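Local coordinates for Lmo2445 protein (Listeria monocytogenes EGD-e, PDB 5HZL) that is of unknown function but, as a secreted internalin-like protein built on leucine-rich repeats, binds calcium ions and may serve in contacts with partner molecules, at residues A[50-55]-A[77-82]; A[224-229]-A[253-258]; A[274-279]-A[291-296]. All blocks are in the same frame, centred on the assembly; numbering follows the deposited sequence.

In the fold
Contact 1 comes first along the chain, at the N-terminal end of the leucine-rich-repeat array, where the end of helix 48-51 and the residues following it meet the turn before strand 82-84; strands 56-58 and 82-84 are neighbours in the parallel repeat sheet. Contacts 2 and 3 follow in series within the C-terminal domain. Their centres each lie about 51 Å from that of contact 1, on the other side of the chain's centre, with no touch. Contacts 2 and 3 are about 19 Å apart centre to centre and do touch: helix 223-227 rests on the 273-281/290-298 hairpin, F224 CB lying 3.5 Å from Y292 OH. The protein is thus an elongated chain with differently built ends.

Contact 1 of 3, residues A[50-55]-A[77-82]; sequences DLDTMT and FTNAIE
The N-terminal entry to the leucine-rich-repeat sheet is built here from two type I beta turns, L51 to M54 and F77 to A80, which D52, T78 and N79 tie together. N79 ND2 donates to D52 O over 2.7 Å in a nearly straight bond (N-H...O 166°); ND2 lies on a lone pair of D52 O, and the acceptor is 6° out of the amide plane, a geometry consistent with the modelled amide orientation. The hydroxyl of T78 gives its hydrogen to the D52 carboxylate, OG1 to OD1 2.6 Å, approaching from above the carboxylate plane. Q48 NE2 bonds to the same OD1, so this oxygen has two partners.

Next to these polar bonds, M54, L51 and F77 form the apolar part of the contact. Selenomethionine M54 lies beside F77, pointing the same way. M54 SE meets the F77 ring at its edge, in plane, 3.8 Å from CE2 and 5.0 Å from the ring centroid, a Met-aromatic contact. L51 CD2 reaches the same F77 CE2 at 3.8 Å, and I33 of helix 27-36 touches both M54 and F77. Farther along, I81 N donates to T55 O at 2.9 Å, while the bond from E82 N to that oxygen is weak. E82 opens strand 82-84; the segment 50-55 is consistent with the end of an internalin N-terminal cap, and strand 82-84 pairs in parallel with 56-58, the strand arrangement of a leucine-rich-repeat sheet.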
loop_
_atom_site.group_PDB
_atom_site.type_symbol
_atom_site.label_atom_id
_atom_site.label_comp_id
_atom_site.label_asym_id
_atom_site.label_seq_id
_atom_site.Cartn_x
_atom_site.Cartn_y
_atom_site.Cartn_z
ATOM N N ASP A 50 2.259 5.130 34.333
ATOM C CA ASP A 50 1.050 4.475 33.799
ATOM C C ASP A 50 1.233 4.227 32.292
ATOM O O ASP A 50 0.944 3.127 31.800
ATOM C CB ASP A 50 -0.234 5.296 34.049
ATOM C CG ASP A 50 -0.698 5.280 35.513
ATOM O OD1 ASP A 50 -0.652 4.206 36.154
ATOM O OD2 ASP A 50 -1.172 6.332 36.009
ATOM N N LEU A 51 1.716 5.232 31.559
ATOM C CA LEU A 51 1.940 5.049 30.118
ATOM C C LEU A 51 2.989 3.957 29.845
ATOM O O LEU A 51 2.924 3.268 28.814
ATOM C CB LEU A 51 2.339 6.351 29.415
ATOM C CG LEU A 51 1.348 7.516 29.411
ATOM C CD1 LEU A 51 1.879 8.644 28.533
ATOM C CD2 LEU A 51 -0.006 7.057 28.902
ATOM N N ASP A 52 3.941 3.790 30.765
ATOM C CA ASP A 52 4.981 2.760 30.609
ATOM C C ASP A 52 4.482 1.300 30.751
ATOM O O ASP A 52 5.183 0.368 30.335
ATOM C CB ASP A 52 6.189 3.068 31.508
ATOM C CG ASP A 52 6.976 4.312 31.036
ATOM O OD1 ASP A 52 6.675 4.849 29.935
ATOM O OD2 ASP A 52 7.915 4.743 31.748
ATOM N N THR A 53 3.277 1.115 31.301
ATOM C CA THR A 53 2.680 -0.220 31.463
ATOM C C THR A 53 1.972 -0.687 30.185
ATOM O O THR A 53 1.574 -1.841 30.085
ATOM C CB THR A 53 1.675 -0.290 32.647
ATOM O OG1 THR A 53 0.508 0.513 32.386
ATOM C CG2 THR A 53 2.343 0.150 33.945
HETATM N N MSE A 54 1.820 0.204 29.211
HETATM C CA MSE A 54 1.166 -0.151 27.953
HETATM C C MSE A 54 2.144 -0.751 26.977
HETATM O O MSE A 54 3.092 -0.094 26.528
HETATM C CB MSE A 54 0.496 1.078 27.364
HETATM C CG MSE A 54 -0.687 1.477 28.249
HETATM SE SE MSE A 54 -1.496 3.145 27.587
HETATM C CE MSE A 54 -2.349 2.507 25.921
ATOM N N THR A 55 1.924 -2.026 26.680
ATOM C CA THR A 55 2.722 -2.797 25.721
ATOM C C THR A 55 2.105 -2.751 24.323
ATOM O O THR A 55 2.728 -3.172 23.360
ATOM C CB THR A 55 2.798 -4.292 26.110
ATOM O OG1 THR A 55 1.478 -4.833 26.210
ATOM C CG2 THR A 55 3.505 -4.481 27.435
ATOM N N PHE A 77 4.996 6.531 24.803
ATOM C CA PHE A 77 4.618 5.229 25.344
ATOM C C PHE A 77 5.901 4.431 25.186
ATOM O O PHE A 77 6.035 3.650 24.261
ATOM C CB PHE A 77 3.486 4.625 24.529
ATOM C CG PHE A 77 2.229 5.449 24.507
ATOM C CD1 PHE A 77 2.093 6.514 23.619
ATOM C CD2 PHE A 77 1.153 5.132 25.346
ATOM C CE1 PHE A 77 0.919 7.267 23.589
ATOM C CE2 PHE A 77 -0.020 5.879 25.320
ATOM C CZ PHE A 77 -0.138 6.948 24.442
ATOM N N THR A 78 6.852 4.646 26.098
ATOM C CA THR A 78 8.189 4.009 26.036
ATOM C C THR A 78 8.247 2.509 25.764
ATOM O O THR A 78 9.225 2.064 25.204
ATOM C CB THR A 78 9.028 4.216 27.328
ATOM O OG1 THR A 78 8.387 3.542 28.402
ATOM C CG2 THR A 78 9.221 5.699 27.708
ATOM N N ASN A 79 7.223 1.743 26.142
ATOM C CA ASN A 79 7.224 0.265 25.950
ATOM C C ASN A 79 6.168 -0.344 25.034
ATOM O O ASN A 79 6.032 -1.565 24.975
ATOM C CB ASN A 79 7.053 -0.392 27.311
ATOM C CG ASN A 79 8.120 0.007 28.267
ATOM O OD1 ASN A 79 9.290 0.093 27.918
ATOM N ND2 ASN A 79 7.723 0.243 29.491
ATOM N N ALA A 80 5.419 0.493 24.336
ATOM C CA ALA A 80 4.399 -0.004 23.452
ATOM C C ALA A 80 5.091 -0.597 22.227
ATOM O O ALA A 80 5.761 0.116 21.489
ATOM C CB ALA A 80 3.457 1.122 23.055
ATOM N N ILE A 81 4.956 -1.909 22.045
ATOM C CA ILE A 81 5.562 -2.590 20.900
ATOM C C ILE A 81 4.585 -2.851 19.760
ATOM O O ILE A 81 5.017 -3.266 18.697
ATOM C CB ILE A 81 6.284 -3.915 21.280
ATOM C CG1 ILE A 81 5.316 -4.996 21.789
ATOM C CG2 ILE A 81 7.382 -3.639 22.299
ATOM C CD1 ILE A 81 5.978 -6.344 22.010
ATOM N N GLU A 82 3.297 -2.597 19.970
ATOM C CA GLU A 82 2.284 -2.837 18.955
ATOM C C GLU A 82 1.285 -1.700 18.821
ATOM O O GLU A 82 0.791 -1.186 19.811
ATOM C CB GLU A 82 1.519 -4.111 19.319
ATOM C CG GLU A 82 0.320 -4.446 18.431
ATOM C CD GLU A 82 -0.430 -5.701 18.885
ATOM O OE1 GLU A 82 -1.649 -5.581 19.169
ATOM O OE2 GLU A 82 0.190 -6.789 19.006
#

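Contact 2 of 3, residues A[224-229]-A[253-258]; sequences FIYQAL and PYPTYD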
loop_
_atom_site.group_PDB
_atom_site.type_symbol
_atom_site.label_atom_id
_atom_site.label_comp_id
_atom_site.label_asym_id
_atom_site.label_seq_id
_atom_site.Cartn_x
_atom_site.Cartn_y
_atom_site.Cartn_z
ATOM N N PHE A 224 4.921 -4.265 -17.206
ATOM C CA PHE A 224 4.656 -5.598 -16.665
ATOM C C PHE A 224 4.754 -6.698 -17.725
ATOM O O PHE A 224 5.313 -7.765 -17.461
ATOM C CB PHE A 224 3.270 -5.633 -15.993
ATOM C CG PHE A 224 2.917 -6.977 -15.409
ATOM C CD1 PHE A 224 2.265 -7.931 -16.178
ATOM C CD2 PHE A 224 3.248 -7.293 -14.093
ATOM C CE1 PHE A 224 1.951 -9.169 -15.651
ATOM C CE2 PHE A 224 2.932 -8.532 -13.562
ATOM C CZ PHE A 224 2.286 -9.470 -14.342
ATOM N N ILE A 225 4.207 -6.433 -18.911
ATOM C CA ILE A 225 4.223 -7.400 -20.015
ATOM C C ILE A 225 5.630 -7.917 -20.322
ATOM O O ILE A 225 5.843 -9.116 -20.498
ATOM C CB ILE A 225 3.602 -6.795 -21.302
ATOM C CG1 ILE A 225 2.102 -6.559 -21.096
ATOM C CG2 ILE A 225 3.782 -7.728 -22.498
ATOM C CD1 ILE A 225 1.422 -5.834 -22.239
ATOM N N TYR A 226 6.587 -7.008 -20.358
ATOM C CA TYR A 226 7.953 -7.361 -20.678
ATOM C C TYR A 226 8.737 -7.896 -19.482
ATOM O O TYR A 226 9.486 -8.850 -19.619
ATOM C CB TYR A 226 8.629 -6.151 -21.308
ATOM C CG TYR A 226 7.896 -5.655 -22.535
ATOM C CD1 TYR A 226 6.822 -4.779 -22.417
ATOM C CD2 TYR A 226 8.277 -6.058 -23.813
ATOM C CE1 TYR A 226 6.150 -4.321 -23.536
ATOM C CE2 TYR A 226 7.615 -5.597 -24.942
ATOM C CZ TYR A 226 6.552 -4.731 -24.798
ATOM O OH TYR A 226 5.880 -4.260 -25.898
ATOM N N GLN A 227 8.564 -7.282 -18.320
ATOM C CA GLN A 227 9.252 -7.704 -17.092
ATOM C C GLN A 227 8.875 -9.128 -16.675
ATOM O O GLN A 227 9.699 -9.848 -16.116
ATOM C CB GLN A 227 8.947 -6.725 -15.970
ATOM C CG GLN A 227 9.513 -5.339 -16.228
ATOM C CD GLN A 227 9.096 -4.309 -15.192
ATOM O OE1 GLN A 227 7.977 -4.322 -14.674
ATOM N NE2 GLN A 227 9.994 -3.396 -14.902
ATOM N N ALA A 228 7.642 -9.533 -16.966
ATOM C CA ALA A 228 7.167 -10.881 -16.643
ATOM C C ALA A 228 8.116 -11.960 -17.169
ATOM O O ALA A 228 8.277 -13.008 -16.542
ATOM C CB ALA A 228 5.768 -11.100 -17.206
ATOM N N LEU A 229 8.754 -11.677 -18.309
ATOM C CA LEU A 229 9.705 -12.595 -18.953
ATOM C C LEU A 229 10.918 -12.934 -18.095
ATOM O O LEU A 229 11.528 -13.973 -18.295
ATOM C CB LEU A 229 10.129 -12.060 -20.321
ATOM C CG LEU A 229 8.958 -11.918 -21.300
ATOM C CD1 LEU A 229 9.413 -11.265 -22.596
ATOM C CD2 LEU A 229 8.283 -13.259 -21.564
ATOM N N PRO A 253 1.015 -13.644 -30.326
ATOM C CA PRO A 253 2.074 -14.317 -29.590
ATOM C C PRO A 253 2.639 -13.317 -28.597
ATOM O O PRO A 253 2.585 -12.112 -28.834
ATOM C CB PRO A 253 3.089 -14.695 -30.675
ATOM C CG PRO A 253 2.873 -13.705 -31.766
ATOM C CD PRO A 253 1.418 -13.325 -31.713
ATOM N N TYR A 254 3.164 -13.822 -27.493
ATOM C CA TYR A 254 3.696 -12.966 -26.454
ATOM C C TYR A 254 4.886 -12.169 -27.038
ATOM O O TYR A 254 5.732 -12.744 -27.727
ATOM C CB TYR A 254 4.104 -13.820 -25.245
ATOM C CG TYR A 254 4.140 -13.054 -23.955
ATOM C CD1 TYR A 254 2.993 -12.966 -23.164
ATOM C CD2 TYR A 254 5.293 -12.407 -23.525
ATOM C CE1 TYR A 254 2.991 -12.255 -21.976
ATOM C CE2 TYR A 254 5.311 -11.694 -22.335
ATOM C CZ TYR A 254 4.153 -11.616 -21.558
ATOM O OH TYR A 254 4.149 -10.911 -20.363
ATOM N N PRO A 255 4.944 -10.845 -26.788
ATOM C CA PRO A 255 6.051 -10.054 -27.332
ATOM C C PRO A 255 7.413 -10.330 -26.694
ATOM O O PRO A 255 7.528 -11.116 -25.751
ATOM C CB PRO A 255 5.618 -8.614 -27.045
ATOM C CG PRO A 255 4.772 -8.728 -25.832
ATOM C CD PRO A 255 4.006 -9.999 -26.027
ATOM N N THR A 256 8.430 -9.668 -27.234
ATOM C CA THR A 256 9.806 -9.792 -26.767
ATOM C C THR A 256 10.344 -8.398 -26.440
ATOM O O THR A 256 10.010 -7.420 -27.115
ATOM C CB THR A 256 10.683 -10.446 -27.850
ATOM O OG1 THR A 256 10.658 -9.641 -29.025
ATOM C CG2 THR A 256 10.163 -11.835 -28.218
ATOM N N TYR A 257 11.175 -8.309 -25.410
ATOM C CA TYR A 257 11.749 -7.029 -25.013
ATOM C C TYR A 257 13.005 -6.687 -25.828
ATOM O O TYR A 257 13.885 -7.547 -26.001
ATOM C CB TYR A 257 12.099 -7.057 -23.528
ATOM C CG TYR A 257 12.654 -5.749 -23.025
ATOM C CD1 TYR A 257 11.833 -4.616 -22.931
ATOM C CD2 TYR A 257 13.987 -5.631 -22.619
ATOM C CE1 TYR A 257 12.325 -3.401 -22.467
ATOM C CE2 TYR A 257 14.484 -4.419 -22.148
ATOM C CZ TYR A 257 13.646 -3.308 -22.071
ATOM O OH TYR A 257 14.117 -2.097 -21.610
ATOM N N ASP A 258 13.083 -5.444 -26.331
ATOM C CA ASP A 258 14.266 -4.980 -27.089
ATOM C C ASP A 258 14.639 -3.506 -26.833
ATOM O O ASP A 258 15.430 -2.944 -27.594
ATOM C CB ASP A 258 14.201 -5.331 -28.615
ATOM C CG ASP A 258 13.011 -4.696 -29.366
ATOM O OD1 ASP A 258 12.224 -3.905 -28.807
ATOM O OD2 ASP A 258 12.862 -5.002 -30.566
#
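Y254 OH is held by two groups: it donates to the backbone I225 O in a very short modelled hydrogen bond (2.5 Å), whose length is doubtful at 2.75 Å resolution, and it also bonds to Y283 OH. In this way the loop after strand 247-250 is fastened to helix 223-227 in the C-terminal domain, whose family belongs to the E-set group of immunoglobulin-like folds. With Y254 CG anti to the backbone N (chi1 -157°), the ring extends toward the helix, and I225 O meets it near its plane, at the hydroxyl-bearing edge.

Apolar groups lie next to that bond. The side chains of L229 and Y254 run alongside each other with opposite headings, L229 CD2 lying 3.4 Å from Y254 CE2, while A228 CB approaches the hydroxyl. I225 CG2 does double duty: it touches P255 CG at 3.6 Å, the two side chains crossing at about a right angle, and within its own segment it lies over one face of the Y226 ring, offset toward the rim. Strand 262-264 adds Y263, which touches both Y226 and P255.

Y226 and Y257 also cross at about a right angle. Y226 CD2 comes to the edge of the Y257 ring, in its plane, and Y226 CB lies 3.9 Å from Y257 CD1. The Y257 side chain is about 6 Å from a bound calcium ion. At the edge of the Y226 ring, near its plane, T256 O stands 3.7 Å from Y226 CE2.

Contact 3 of 3, residues A[274-279]-A[291-296]; sequences EHLLEI and WYDFPV
Segments 274-279 and 291-296, of strands 273-281 and 290-298, run antiparallel, their axes 4.5 Å apart at closest approach and 159° between directions, with hydrogen-bonded pairs H275-V296, L277-F294 and I279-Y292 alternating with non-hydrogen-bonded L276-P295 and E278-D293. They belong to the two arms of a beta hairpin inside the mixed sheet of the C-terminal, E-set-like domain. Each hydrogen-bonded pair has both its bonds; L277 N to F294 O, for example, is 3.0 Å, and F294 N to L277 O is 2.7 Å.

The side chains of H275, L277, I279, Y292, F294 and V296 lie on one face. I279 CD1 reaches F294 CE2 at 3.5 Å, the two side chains crossing obliquely, and V220 of strand 219-221 touches both. L277 CD1 meets V296 CG2 at 3.9 Å. Helix 223-227 packs on the I279/Y292 end of this face, with I225 on I279 and F224 on Y292, whose hydroxyl bonds to L182 O.

On the opposite face, L276 CD1 packs on P295 CG at 4.1 Å, while E278 and D293 lie side by side and point the same way, their carboxylate planes 23° apart. In E278, chi1 (176°) places CG anti to the backbone N, and the chain, extended beyond CG, carries the carboxylate alongside that of D293. K243 NZ offers E278 OE2 a long, weak ion pair. Between the carboxylates, E278 OE1 and D293 OD1 are modelled 3.0 Å apart, two acceptors with no hydrogen bond assigned, an approach whose closeness is doubtful at this resolution.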
loop_
_atom_site.group_PDB
_atom_site.type_symbol
_atom_site.label_atom_id
_atom_site.label_comp_id
_atom_site.label_asym_id
_atom_site.label_seq_id
_atom_site.Cartn_x
_atom_site.Cartn_y
_atom_site.Cartn_z
ATOM N N GLU A 274 -17.110 4.525 -28.939
ATOM C CA GLU A 274 -16.456 4.166 -27.687
ATOM C C GLU A 274 -15.970 2.719 -27.704
ATOM O O GLU A 274 -16.675 1.830 -28.170
ATOM C CB GLU A 274 -17.426 4.378 -26.524
ATOM C CG GLU A 274 -17.950 5.809 -26.407
ATOM C CD GLU A 274 -16.862 6.838 -26.119
ATOM O OE1 GLU A 274 -15.832 6.485 -25.502
ATOM O OE2 GLU A 274 -17.053 8.014 -26.490
ATOM N N HIS A 275 -14.761 2.497 -27.197
ATOM C CA HIS A 275 -14.165 1.169 -27.140
ATOM C C HIS A 275 -13.320 1.025 -25.873
ATOM O O HIS A 275 -12.514 1.899 -25.549
ATOM C CB HIS A 275 -13.277 0.909 -28.368
ATOM C CG HIS A 275 -14.018 0.860 -29.671
ATOM N ND1 HIS A 275 -14.631 -0.286 -30.141
ATOM C CD2 HIS A 275 -14.228 1.808 -30.616
ATOM C CE1 HIS A 275 -15.196 -0.038 -31.310
ATOM N NE2 HIS A 275 -14.966 1.226 -31.621
ATOM N N LEU A 276 -13.517 -0.077 -25.158
ATOM C CA LEU A 276 -12.758 -0.372 -23.956
ATOM C C LEU A 276 -11.851 -1.536 -24.353
ATOM O O LEU A 276 -12.317 -2.650 -24.595
ATOM C CB LEU A 276 -13.685 -0.754 -22.807
ATOM C CG LEU A 276 -12.998 -1.081 -21.484
ATOM C CD1 LEU A 276 -12.217 0.137 -20.997
ATOM C CD2 LEU A 276 -14.013 -1.547 -20.448
ATOM N N LEU A 277 -10.557 -1.267 -24.440
ATOM C CA LEU A 277 -9.591 -2.282 -24.832
ATOM C C LEU A 277 -8.972 -2.909 -23.610
ATOM O O LEU A 277 -8.694 -2.233 -22.635
ATOM C CB LEU A 277 -8.541 -1.651 -25.726
ATOM C CG LEU A 277 -9.145 -1.208 -27.062
ATOM C CD1 LEU A 277 -8.272 -0.186 -27.757
ATOM C CD2 LEU A 277 -9.414 -2.406 -27.953
ATOM N N GLU A 278 -8.752 -4.211 -23.670
ATOM C CA GLU A 278 -8.191 -4.924 -22.550
ATOM C C GLU A 278 -7.112 -5.913 -22.968
ATOM O O GLU A 278 -7.263 -6.621 -23.951
ATOM C CB GLU A 278 -9.323 -5.637 -21.807
ATOM C CG GLU A 278 -8.883 -6.527 -20.647
ATOM C CD GLU A 278 -10.047 -7.131 -19.875
ATOM O OE1 GLU A 278 -11.038 -6.417 -19.596
ATOM O OE2 GLU A 278 -9.956 -8.327 -19.520
ATOM N N ILE A 279 -6.026 -5.925 -22.204
ATOM C CA ILE A 279 -4.915 -6.833 -22.397
ATOM C C ILE A 279 -5.026 -7.751 -21.191
ATOM O O ILE A 279 -4.851 -7.311 -20.071
ATOM C CB ILE A 279 -3.557 -6.118 -22.389
ATOM C CG1 ILE A 279 -3.500 -5.088 -23.516
ATOM C CG2 ILE A 279 -2.431 -7.129 -22.561
ATOM C CD1 ILE A 279 -2.231 -4.253 -23.549
ATOM N N TRP A 291 -4.615 -7.968 -15.707
ATOM C CA TRP A 291 -5.344 -7.390 -16.857
ATOM C C TRP A 291 -5.332 -5.863 -16.817
ATOM O O TRP A 291 -5.401 -5.267 -15.750
ATOM C CB TRP A 291 -6.777 -7.921 -17.044
ATOM C CG TRP A 291 -7.739 -7.767 -15.907
ATOM C CD1 TRP A 291 -8.093 -8.734 -15.000
ATOM C CD2 TRP A 291 -8.496 -6.600 -15.558
ATOM N NE1 TRP A 291 -9.016 -8.241 -14.116
ATOM C CE2 TRP A 291 -9.278 -6.933 -14.426
ATOM C CE3 TRP A 291 -8.574 -5.295 -16.075
ATOM C CZ2 TRP A 291 -10.138 -6.008 -13.804
ATOM C CZ3 TRP A 291 -9.432 -4.374 -15.456
ATOM C CH2 TRP A 291 -10.205 -4.743 -14.333
ATOM N N TYR A 292 -5.251 -5.234 -17.987
ATOM C CA TYR A 292 -5.202 -3.770 -18.082
ATOM C C TYR A 292 -6.192 -3.201 -19.078
ATOM O O TYR A 292 -6.184 -3.607 -20.211
ATOM C CB TYR A 292 -3.792 -3.340 -18.471
ATOM C CG TYR A 292 -2.758 -3.811 -17.479
ATOM C CD1 TYR A 292 -2.586 -3.152 -16.270
ATOM C CD2 TYR A 292 -1.951 -4.910 -17.742
ATOM C CE1 TYR A 292 -1.639 -3.568 -15.339
ATOM C CE2 TYR A 292 -1.002 -5.332 -16.816
ATOM C CZ TYR A 292 -0.854 -4.655 -15.610
ATOM O OH TYR A 292 0.082 -5.061 -14.696
ATOM N N ASP A 293 -7.034 -2.260 -18.646
ATOM C CA ASP A 293 -8.037 -1.624 -19.519
ATOM C C ASP A 293 -7.601 -0.260 -20.039
ATOM O O ASP A 293 -6.975 0.532 -19.328
ATOM C CB ASP A 293 -9.394 -1.469 -18.819
ATOM C CG ASP A 293 -10.136 -2.787 -18.639
ATOM O OD1 ASP A 293 -9.621 -3.864 -19.026
ATOM O OD2 ASP A 293 -11.266 -2.726 -18.106
ATOM N N PHE A 294 -7.973 0.013 -21.285
ATOM C CA PHE A 294 -7.632 1.250 -21.959
ATOM C C PHE A 294 -8.893 1.804 -22.600
ATOM O O PHE A 294 -9.295 1.315 -23.645
ATOM C CB PHE A 294 -6.563 0.961 -23.015
ATOM C CG PHE A 294 -5.365 0.245 -22.462
ATOM C CD1 PHE A 294 -4.334 0.949 -21.866
ATOM C CD2 PHE A 294 -5.282 -1.133 -22.511
ATOM C CE1 PHE A 294 -3.229 0.294 -21.341
ATOM C CE2 PHE A 294 -4.181 -1.798 -21.991
ATOM C CZ PHE A 294 -3.154 -1.090 -21.401
ATOM N N PRO A 295 -9.559 2.784 -21.950
ATOM C CA PRO A 295 -10.760 3.372 -22.564
ATOM C C PRO A 295 -10.338 4.214 -23.768
ATOM O O PRO A 295 -9.446 5.057 -23.653
ATOM C CB PRO A 295 -11.352 4.251 -21.453
ATOM C CG PRO A 295 -10.662 3.841 -20.200
ATOM C CD PRO A 295 -9.317 3.326 -20.601
ATOM N N VAL A 296 -10.959 3.972 -24.916
ATOM C CA VAL A 296 -10.611 4.688 -26.134
ATOM C C VAL A 296 -11.826 5.164 -26.919
ATOM O O VAL A 296 -12.844 4.478 -26.994
ATOM C CB VAL A 296 -9.747 3.792 -27.051
ATOM C CG1 VAL A 296 -9.407 4.500 -28.368
ATOM C CG2 VAL A 296 -8.467 3.393 -26.328
#